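Local coordinates for protein 6-phosphogluconate dehydrogenase, NAD-binding (Mycolicibacterium smegmatis MC2 155, PDB 6SMT) that reduces imines with S-enantioselectivity, probably with NADPH as the hydride donor, which it binds in a Rossmann-type domain, at residues V13-L18 against R27-A32; R41-A46 against A54-T59. All coordinates share one frame; numbering follows the deposited sequence. Where two conformers were deposited one is given.

Interaction 1: residues V13-L18 against R27-A32. With NDP (NADPH dihydro-nicotinamide-adenine-dinucleotide phosphate), chain L.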
loop_
_atom_site.group_PDB
_atom_site.type_symbol
_atom_site.label_atom_id
_atom_site.label_comp_id
_atom_site.label_asym_id
_atom_site.label_seq_id
_atom_site.Cartn_x
_atom_site.Cartn_y
_atom_site.Cartn_z
ATOM N N VAL B 13 4.716 5.165 35.957
ATOM C CA VAL B 13 3.991 4.479 34.849
ATOM C C VAL B 13 4.090 2.980 35.040
ATOM O O VAL B 13 5.150 2.444 35.339
ATOM C CB VAL B 13 4.505 4.913 33.474
ATOM C CG1 VAL B 13 3.559 4.396 32.403
ATOM C CG2 VAL B 13 4.671 6.433 33.380
ATOM N N THR B 14 2.990 2.291 34.816
ATOM C CA THR B 14 2.955 0.837 34.755
ATOM C C THR B 14 2.683 0.412 33.316
ATOM O O THR B 14 1.834 1.026 32.650
ATOM C CB THR B 14 1.897 0.215 35.645
ATOM O OG1 THR B 14 2.343 0.464 36.991
ATOM C CG2 THR B 14 1.732 -1.270 35.474
ATOM N N VAL B 15 3.419 -0.558 32.812
ATOM C CA VAL B 15 3.108 -1.226 31.525
ATOM C C VAL B 15 2.663 -2.632 31.835
ATOM O O VAL B 15 3.394 -3.396 32.431
ATOM C CB VAL B 15 4.283 -1.199 30.549
ATOM C CG1 VAL B 15 3.869 -1.819 29.239
ATOM C CG2 VAL B 15 4.776 0.213 30.310
ATOM N N LEU B 16 1.481 -3.015 31.385
ATOM C CA LEU B 16 0.898 -4.366 31.450
ATOM C C LEU B 16 0.905 -4.914 30.023
ATOM O O LEU B 16 0.188 -4.374 29.158
ATOM C CB LEU B 16 -0.495 -4.378 32.063
ATOM C CG LEU B 16 -0.567 -3.779 33.463
ATOM C CD1 LEU B 16 -1.110 -2.391 33.483
ATOM C CD2 LEU B 16 -1.377 -4.635 34.453
ATOM N N GLY B 17 1.670 -5.960 29.812
ATOM C CA GLY B 17 1.855 -6.587 28.535
ATOM C C GLY B 17 3.243 -6.325 27.999
ATOM O O GLY B 17 3.638 -5.161 27.786
ATOM N N LEU B 18 4.064 -7.391 27.916
ATOM C CA LEU B 18 5.494 -7.324 27.597
ATOM C C LEU B 18 5.780 -8.158 26.371
ATOM O O LEU B 18 6.880 -8.803 26.290
ATOM C CB LEU B 18 6.381 -7.661 28.832
ATOM C CG LEU B 18 6.122 -6.820 30.049
ATOM C CD1 LEU B 18 7.035 -7.291 31.198
ATOM C CD2 LEU B 18 6.370 -5.339 29.787
ATOM N N ARG B 27 10.939 0.298 27.492
ATOM C CA ARG B 27 12.303 0.841 27.278
ATOM C C ARG B 27 12.243 2.325 27.064
ATOM O O ARG B 27 13.084 3.077 27.573
ATOM C CB ARG B 27 13.007 0.206 26.086
ATOM C CG ARG B 27 13.408 -1.238 26.323
ATOM C CD ARG B 27 14.312 -1.715 25.168
ATOM N NE ARG B 27 13.779 -1.586 23.803
ATOM C CZ ARG B 27 13.003 -2.508 23.204
ATOM N NH1 ARG B 27 12.616 -3.573 23.869
ATOM N NH2 ARG B 27 12.519 -2.252 22.019
ATOM N N ALA B 28 11.297 2.831 26.292
ATOM C CA ALA B 28 11.258 4.277 26.028
ATOM C C ALA B 28 10.959 5.017 27.334
ATOM O O ALA B 28 11.524 6.152 27.530
ATOM C CB ALA B 28 10.217 4.590 24.968
ATOM N N LEU B 29 10.040 4.538 28.169
ATOM C CA LEU B 29 9.668 5.213 29.411
ATOM C C LEU B 29 10.881 5.145 30.359
ATOM O O LEU B 29 11.160 6.186 31.021
ATOM C CB LEU B 29 8.455 4.543 30.027
ATOM C CG LEU B 29 7.178 4.691 29.195
ATOM C CD1 LEU B 29 6.176 3.657 29.656
ATOM C CD2 LEU B 29 6.661 6.132 29.238
ATOM N N LEU B 30 11.597 4.033 30.373
ATOM C CA LEU B 30 12.801 3.971 31.247
ATOM C C LEU B 30 13.865 4.911 30.728
ATOM O O LEU B 30 14.562 5.593 31.571
ATOM C CB LEU B 30 13.335 2.548 31.288
ATOM C CG LEU B 30 12.558 1.554 32.119
ATOM C CD1 LEU B 30 13.033 0.135 31.754
ATOM C CD2 LEU B 30 12.758 1.795 33.601
ATOM N N ASP B 31 14.046 4.968 29.429
ATOM C CA ASP B 31 15.098 5.833 28.879
ATOM C C ASP B 31 14.774 7.283 29.180
ATOM O O ASP B 31 15.798 8.041 29.328
ATOM C CB ASP B 31 15.167 5.638 27.379
ATOM C CG ASP B 31 15.739 4.372 26.891
ATOM O OD1 ASP B 31 16.339 3.592 27.676
ATOM O OD2 ASP B 31 15.625 4.131 25.621
ATOM N N ALA B 32 13.524 7.689 29.384
ATOM C CA ALA B 32 13.037 9.068 29.679
ATOM C C ALA B 32 13.248 9.395 31.163
ATOM O O ALA B 32 12.864 10.520 31.590
ATOM C CB ALA B 32 11.596 9.270 29.290
HETATM P PA NDP L . 0.676 -9.200 20.700
HETATM O O1A NDP L . -0.414 -8.460 19.981
HETATM O O2A NDP L . 1.242 -10.458 20.120
HETATM O O5B NDP L . 0.208 -9.445 22.195
HETATM C C5B NDP L . 1.117 -10.158 23.052
HETATM C C4B NDP L . 0.896 -9.693 24.469
HETATM O O4B NDP L . -0.474 -9.951 24.892
HETATM C C3B NDP L . 1.781 -10.462 25.470
HETATM O O3B NDP L . 2.129 -9.643 26.570
HETATM C C2B NDP L . 0.842 -11.570 25.896
HETATM O O2B NDP L . 1.088 -12.205 27.147
HETATM C C1B NDP L . -0.419 -10.745 26.062
HETATM N N9A NDP L . -1.647 -11.528 26.147
HETATM C C8A NDP L . -2.259 -12.263 25.158
HETATM N N7A NDP L . -3.370 -12.832 25.565
HETATM C C5A NDP L . -3.499 -12.470 26.896
HETATM C C6A NDP L . -4.436 -12.786 27.913
HETATM N N6A NDP L . -5.544 -13.493 27.711
HETATM N N1A NDP L . -4.217 -12.260 29.138
HETATM C C2A NDP L . -3.139 -11.501 29.357
HETATM N N3A NDP L . -2.181 -11.161 28.488
HETATM C C4A NDP L . -2.409 -11.695 27.282
HETATM O O3 NDP L . 1.958 -8.284 20.997
HETATM P PN NDP L . 2.593 -6.937 20.533
HETATM O O1N NDP L . 3.505 -6.503 21.592
HETATM O O2N NDP L . 3.148 -7.109 19.164
HETATM O O5D NDP L . 1.364 -5.916 20.361
HETATM C C5D NDP L . 0.622 -5.473 21.491
HETATM C C4D NDP L . -0.474 -4.581 20.962
HETATM O O4D NDP L . 0.156 -3.433 20.338
HETATM C C3D NDP L . -1.413 -5.201 19.918
HETATM O O3D NDP L . -2.775 -4.842 20.121
HETATM C C2D NDP L . -0.902 -4.605 18.619
HETATM O O2D NDP L . -1.861 -4.502 17.570
HETATM C C1D NDP L . -0.383 -3.250 19.026
HETATM N N1N NDP L . 0.698 -2.736 18.164
HETATM C C2N NDP L . 1.819 -3.488 17.933
HETATM C C3N NDP L . 2.786 -3.078 17.079
HETATM C C7N NDP L . 3.998 -3.877 16.806
HETATM O O7N NDP L . 4.786 -3.401 15.957
HETATM N N7N NDP L . 4.257 -5.008 17.441
HETATM C C4N NDP L . 2.639 -1.832 16.355
HETATM C C5N NDP L . 1.468 -1.044 16.680
HETATM C C6N NDP L . 0.581 -1.461 17.557
HETATM P P2B NDP L . 2.206 -13.386 27.164
HETATM O O1X NDP L . 1.964 -14.065 28.545
HETATM O O2X NDP L . 1.853 -14.333 26.019
HETATM O O3X NDP L . 3.560 -12.823 26.992
#
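Leu29 reaches from helix 20-31 and sets one methyl, CD1, against two valines of strand 12-16. CD1 lies 3.8 Å from Val15 CG2 and 3.9 Å from Val13 CG1, taken in one of its two conformers. Val13 and Val15 are two apart on the strand and both point at the helix, and the leucine tip meets one branch of each. In Val15 the touching CG2 is anti to the carbonyl carbon; in Val13 CG1 is anti to the backbone N. The Leu29 side chain crosses that of Val13 at about a right angle and that of Val15 more obliquely. All three residues are buried, and the contact is purely apolar.

Between the two segments the tight packing is confined to this methyl. Within 27-32, Leu29 alone meets the strand; Ser26, one turn earlier, also touches Val15. Asp31 and Ala32, at the far end of the segment, are exposed. Beyond Leu16 the strand runs into the glycine-rich turn of a Rossmann nucleotide-binding fold. Here Gly17 CA lies 3.6 Å from NADPH O3B, and Leu18 N gives the same ribose oxygen a weak bond of 3.3 Å, bent to 128° at the hydrogen. That N-H is shared with Asn40 OD1. Gly17 has backbone angles at which a CB would press on the carbonyl O of Leu16.

The contact joins the first strand and helix of the beta-alpha-beta unit 12-16, 20-31, 35-39. Strand 12-16 is bonded through its backbone to strand 35-39 on one edge and strand 69-72 on the other. Leu29 also touches Val36 and Leu71 from these two neighbours.

Interaction 2: residues R41-A46 against A54-T59. With NDP (NADPH dihydro-nicotinamide-adenine-dinucleotide phosphate), chain L.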
loop_
_atom_site.group_PDB
_atom_site.type_symbol
_atom_site.label_atom_id
_atom_site.label_comp_id
_atom_site.label_asym_id
_atom_site.label_seq_id
_atom_site.Cartn_x
_atom_site.Cartn_y
_atom_site.Cartn_z
ATOM N N ARG B 41 1.593 -11.552 31.855
ATOM C CA ARG B 41 1.018 -12.884 32.172
ATOM C C ARG B 41 2.179 -13.870 32.323
ATOM O O ARG B 41 2.176 -14.690 33.317
ATOM C CB ARG B 41 0.047 -13.283 31.061
ATOM C CG ARG B 41 -0.403 -14.743 31.180
ATOM C CD ARG B 41 -1.340 -15.074 30.072
ATOM N NE ARG B 41 -0.808 -14.949 28.770
ATOM C CZ ARG B 41 -1.478 -15.251 27.686
ATOM N NH1 ARG B 41 -2.718 -15.679 27.758
ATOM N NH2 ARG B 41 -0.900 -15.117 26.526
ATOM N N THR B 42 3.094 -13.910 31.387
ATOM C CA THR B 42 4.360 -14.697 31.414
ATOM C C THR B 42 5.462 -13.889 32.071
ATOM O O THR B 42 6.071 -13.025 31.464
ATOM C CB THR B 42 4.750 -15.160 30.018
ATOM O OG1 THR B 42 3.630 -15.825 29.474
ATOM C CG2 THR B 42 5.967 -16.079 30.034
ATOM N N GLU B 43 5.739 -14.161 33.356
ATOM C CA GLU B 43 6.553 -13.277 34.222
ATOM C C GLU B 43 8.020 -13.190 33.756
ATOM O O GLU B 43 8.587 -12.093 33.924
ATOM C CB GLU B 43 6.428 -13.733 35.693
ATOM C CG GLU B 43 7.027 -12.784 36.710
ATOM C CD GLU B 43 8.533 -12.861 36.901
ATOM O OE1 GLU B 43 9.109 -11.900 37.482
ATOM O OE2 GLU B 43 9.136 -13.881 36.472
ATOM N N SER B 44 8.593 -14.218 33.149
ATOM C CA SER B 44 9.993 -14.282 32.670
ATOM C C SER B 44 10.349 -13.154 31.688
ATOM O O SER B 44 11.525 -12.683 31.637
ATOM C CB SER B 44 10.262 -15.622 32.051
ATOM O OG SER B 44 9.562 -15.818 30.831
ATOM N N LYS B 45 9.349 -12.625 31.010
ATOM C CA LYS B 45 9.549 -11.532 30.034
ATOM C C LYS B 45 9.916 -10.226 30.712
ATOM O O LYS B 45 10.336 -9.314 29.989
ATOM C CB LYS B 45 8.330 -11.431 29.114
ATOM C CG LYS B 45 8.093 -12.704 28.310
ATOM C CD LYS B 45 7.081 -12.534 27.218
ATOM C CE LYS B 45 6.626 -13.873 26.673
ATOM N NZ LYS B 45 5.583 -13.719 25.620
ATOM N N ALA B 46 9.768 -10.078 32.037
ATOM C CA ALA B 46 10.126 -8.837 32.740
ATOM C C ALA B 46 11.634 -8.735 33.013
ATOM O O ALA B 46 12.091 -7.631 33.313
ATOM C CB ALA B 46 9.313 -8.695 33.990
ATOM N N ALA B 54 13.495 -1.216 35.414
ATOM C CA ALA B 54 12.065 -1.397 35.750
ATOM C C ALA B 54 11.898 -2.139 37.060
ATOM O O ALA B 54 12.768 -3.025 37.400
ATOM C CB ALA B 54 11.346 -2.164 34.663
ATOM N N LEU B 55 10.850 -1.777 37.766
ATOM C CA LEU B 55 10.300 -2.571 38.870
ATOM C C LEU B 55 9.346 -3.593 38.313
ATOM O O LEU B 55 8.670 -3.295 37.324
ATOM C CB LEU B 55 9.527 -1.651 39.823
ATOM C CG LEU B 55 10.328 -0.475 40.354
ATOM C CD1 LEU B 55 9.453 0.545 41.103
ATOM C CD2 LEU B 55 11.371 -1.039 41.307
ATOM N N SER B 56 9.244 -4.786 38.863
ATOM C CA SER B 56 8.164 -5.686 38.396
ATOM C C SER B 56 7.204 -5.941 39.537
ATOM O O SER B 56 7.523 -5.646 40.700
ATOM C CB SER B 56 8.603 -6.927 37.709
ATOM O OG SER B 56 9.296 -7.715 38.609
ATOM N N ALA B 57 5.989 -6.245 39.175
ATOM C CA ALA B 57 4.914 -6.483 40.151
ATOM C C ALA B 57 4.367 -7.856 39.832
ATOM O O ALA B 57 4.263 -8.322 38.706
ATOM C CB ALA B 57 3.803 -5.435 40.063
ATOM N N PRO B 58 3.924 -8.601 40.864
ATOM C CA PRO B 58 3.494 -9.968 40.583
ATOM C C PRO B 58 2.085 -10.156 40.012
ATOM O O PRO B 58 1.835 -11.145 39.469
ATOM C CB PRO B 58 3.657 -10.540 42.008
ATOM C CG PRO B 58 3.250 -9.391 42.904
ATOM C CD PRO B 58 3.961 -8.189 42.282
ATOM N N THR B 59 1.205 -9.186 40.177
ATOM C CA THR B 59 -0.199 -9.311 39.762
ATOM C C THR B 59 -0.579 -8.009 39.047
ATOM O O THR B 59 0.033 -6.959 39.292
ATOM C CB THR B 59 -1.145 -9.492 40.955
ATOM O OG1 THR B 59 -1.176 -8.311 41.742
ATOM C CG2 THR B 59 -0.776 -10.730 41.758
HETATM P PA NDP L . 0.676 -9.200 20.700
HETATM O O1A NDP L . -0.414 -8.460 19.981
HETATM O O2A NDP L . 1.242 -10.458 20.120
HETATM O O5B NDP L . 0.208 -9.445 22.195
HETATM C C5B NDP L . 1.117 -10.158 23.052
HETATM C C4B NDP L . 0.896 -9.693 24.469
HETATM O O4B NDP L . -0.474 -9.951 24.892
HETATM C C3B NDP L . 1.781 -10.462 25.470
HETATM O O3B NDP L . 2.129 -9.643 26.570
HETATM C C2B NDP L . 0.842 -11.570 25.896
HETATM O O2B NDP L . 1.088 -12.205 27.147
HETATM C C1B NDP L . -0.419 -10.745 26.062
HETATM N N9A NDP L . -1.647 -11.528 26.147
HETATM C C8A NDP L . -2.259 -12.263 25.158
HETATM N N7A NDP L . -3.370 -12.832 25.565
HETATM C C5A NDP L . -3.499 -12.470 26.896
HETATM C C6A NDP L . -4.436 -12.786 27.913
HETATM N N6A NDP L . -5.544 -13.493 27.711
HETATM N N1A NDP L . -4.217 -12.260 29.138
HETATM C C2A NDP L . -3.139 -11.501 29.357
HETATM N N3A NDP L . -2.181 -11.161 28.488
HETATM C C4A NDP L . -2.409 -11.695 27.282
HETATM O O3 NDP L . 1.958 -8.284 20.997
HETATM P PN NDP L . 2.593 -6.937 20.533
HETATM O O1N NDP L . 3.505 -6.503 21.592
HETATM O O2N NDP L . 3.148 -7.109 19.164
HETATM O O5D NDP L . 1.364 -5.916 20.361
HETATM C C5D NDP L . 0.622 -5.473 21.491
HETATM C C4D NDP L . -0.474 -4.581 20.962
HETATM O O4D NDP L . 0.156 -3.433 20.338
HETATM C C3D NDP L . -1.413 -5.201 19.918
HETATM O O3D NDP L . -2.775 -4.842 20.121
HETATM C C2D NDP L . -0.902 -4.605 18.619
HETATM O O2D NDP L . -1.861 -4.502 17.570
HETATM C C1D NDP L . -0.383 -3.250 19.026
HETATM N N1N NDP L . 0.698 -2.736 18.164
HETATM C C2N NDP L . 1.819 -3.488 17.933
HETATM C C3N NDP L . 2.786 -3.078 17.079
HETATM C C7N NDP L . 3.998 -3.877 16.806
HETATM O O7N NDP L . 4.786 -3.401 15.957
HETATM N N7N NDP L . 4.257 -5.008 17.441
HETATM C C4N NDP L . 2.639 -1.832 16.355
HETATM C C5N NDP L . 1.468 -1.044 16.680
HETATM C C6N NDP L . 0.581 -1.461 17.557
HETATM P P2B NDP L . 2.206 -13.386 27.164
HETATM O O1X NDP L . 1.964 -14.065 28.545
HETATM O O2X NDP L . 1.853 -14.333 26.019
HETATM O O3X NDP L . 3.560 -12.823 26.992
#
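The loop that follows strand 35-39 in this Rossmann domain carries the site for the 2'-phosphate of NADPH, and its far side rests on the short edge strand 55-56. Arg41, Thr42 and Lys45 hold the phosphate. Arg41 NE bonds to O1X at 2.9 Å, almost straight at 176°. Its NH2 bonds to O2X, also at 2.9 Å and at 168°. The phosphorus P2B therefore lies in the guanidinium plane, at its edge. The arginine chain starts with CG anti to the backbone N and bends at chi3 (61°). This lays one guanidinium face over the adenine, offset toward the rim, with NADPH C5A 3.3 Å above the plane. Thr42 OG1 donates to O1X at 2.6 Å, and Thr42 N adds a weak bond to the same oxygen. Lys45 is extended beyond CG, and its NZ reaches O3X at 2.6 Å.

The contact with the edge strand is slighter. Ala46 CB meets Ser56 CB at 4.2 Å, and Ala46 is buried. Nearer the surface, Glu43 OE1 and Ser56 OG stand 4.3 Å apart, not bonded to each other. Both are held by NH1 of Arg50 in helix 47-51, as a salt bridge to the glutamate and a hydrogen bond to the serine.

Each terminal phosphate oxygen thus has at least one protein donor, and O1X has three, the backbone one weak. Two basic side chains would offset the phosphate charge. Since NADH lacks this group, the chemistry is consistent with a preference for NADPH. The guanidinium serves twice, with its edge to the phosphate and its face to the base.

The centres of interaction 1 and interaction 2 are 12 Å apart. They come in series along the chain, 13-32 first and 41-59 second, within the one NAD-binding domain. Both reach the same sheet: strand 12-16 lies inside it, strand 55-56 is at its edge, and strand 35-39 runs between them. The two contacts touch directly. Leu18 CD1 packs on Ala46 CA at 3.8 Å, and Leu30 CD2 on Ala54 N at 3.6 Å. They also share NADPH. Residues 13-18 reach the adenosine ribose through a weak bond, and residues 41-46 hold its phosphate, with Arg41 over one face of the adenine. Together they form neighbouring parts of the adenosine end of the cofactor site.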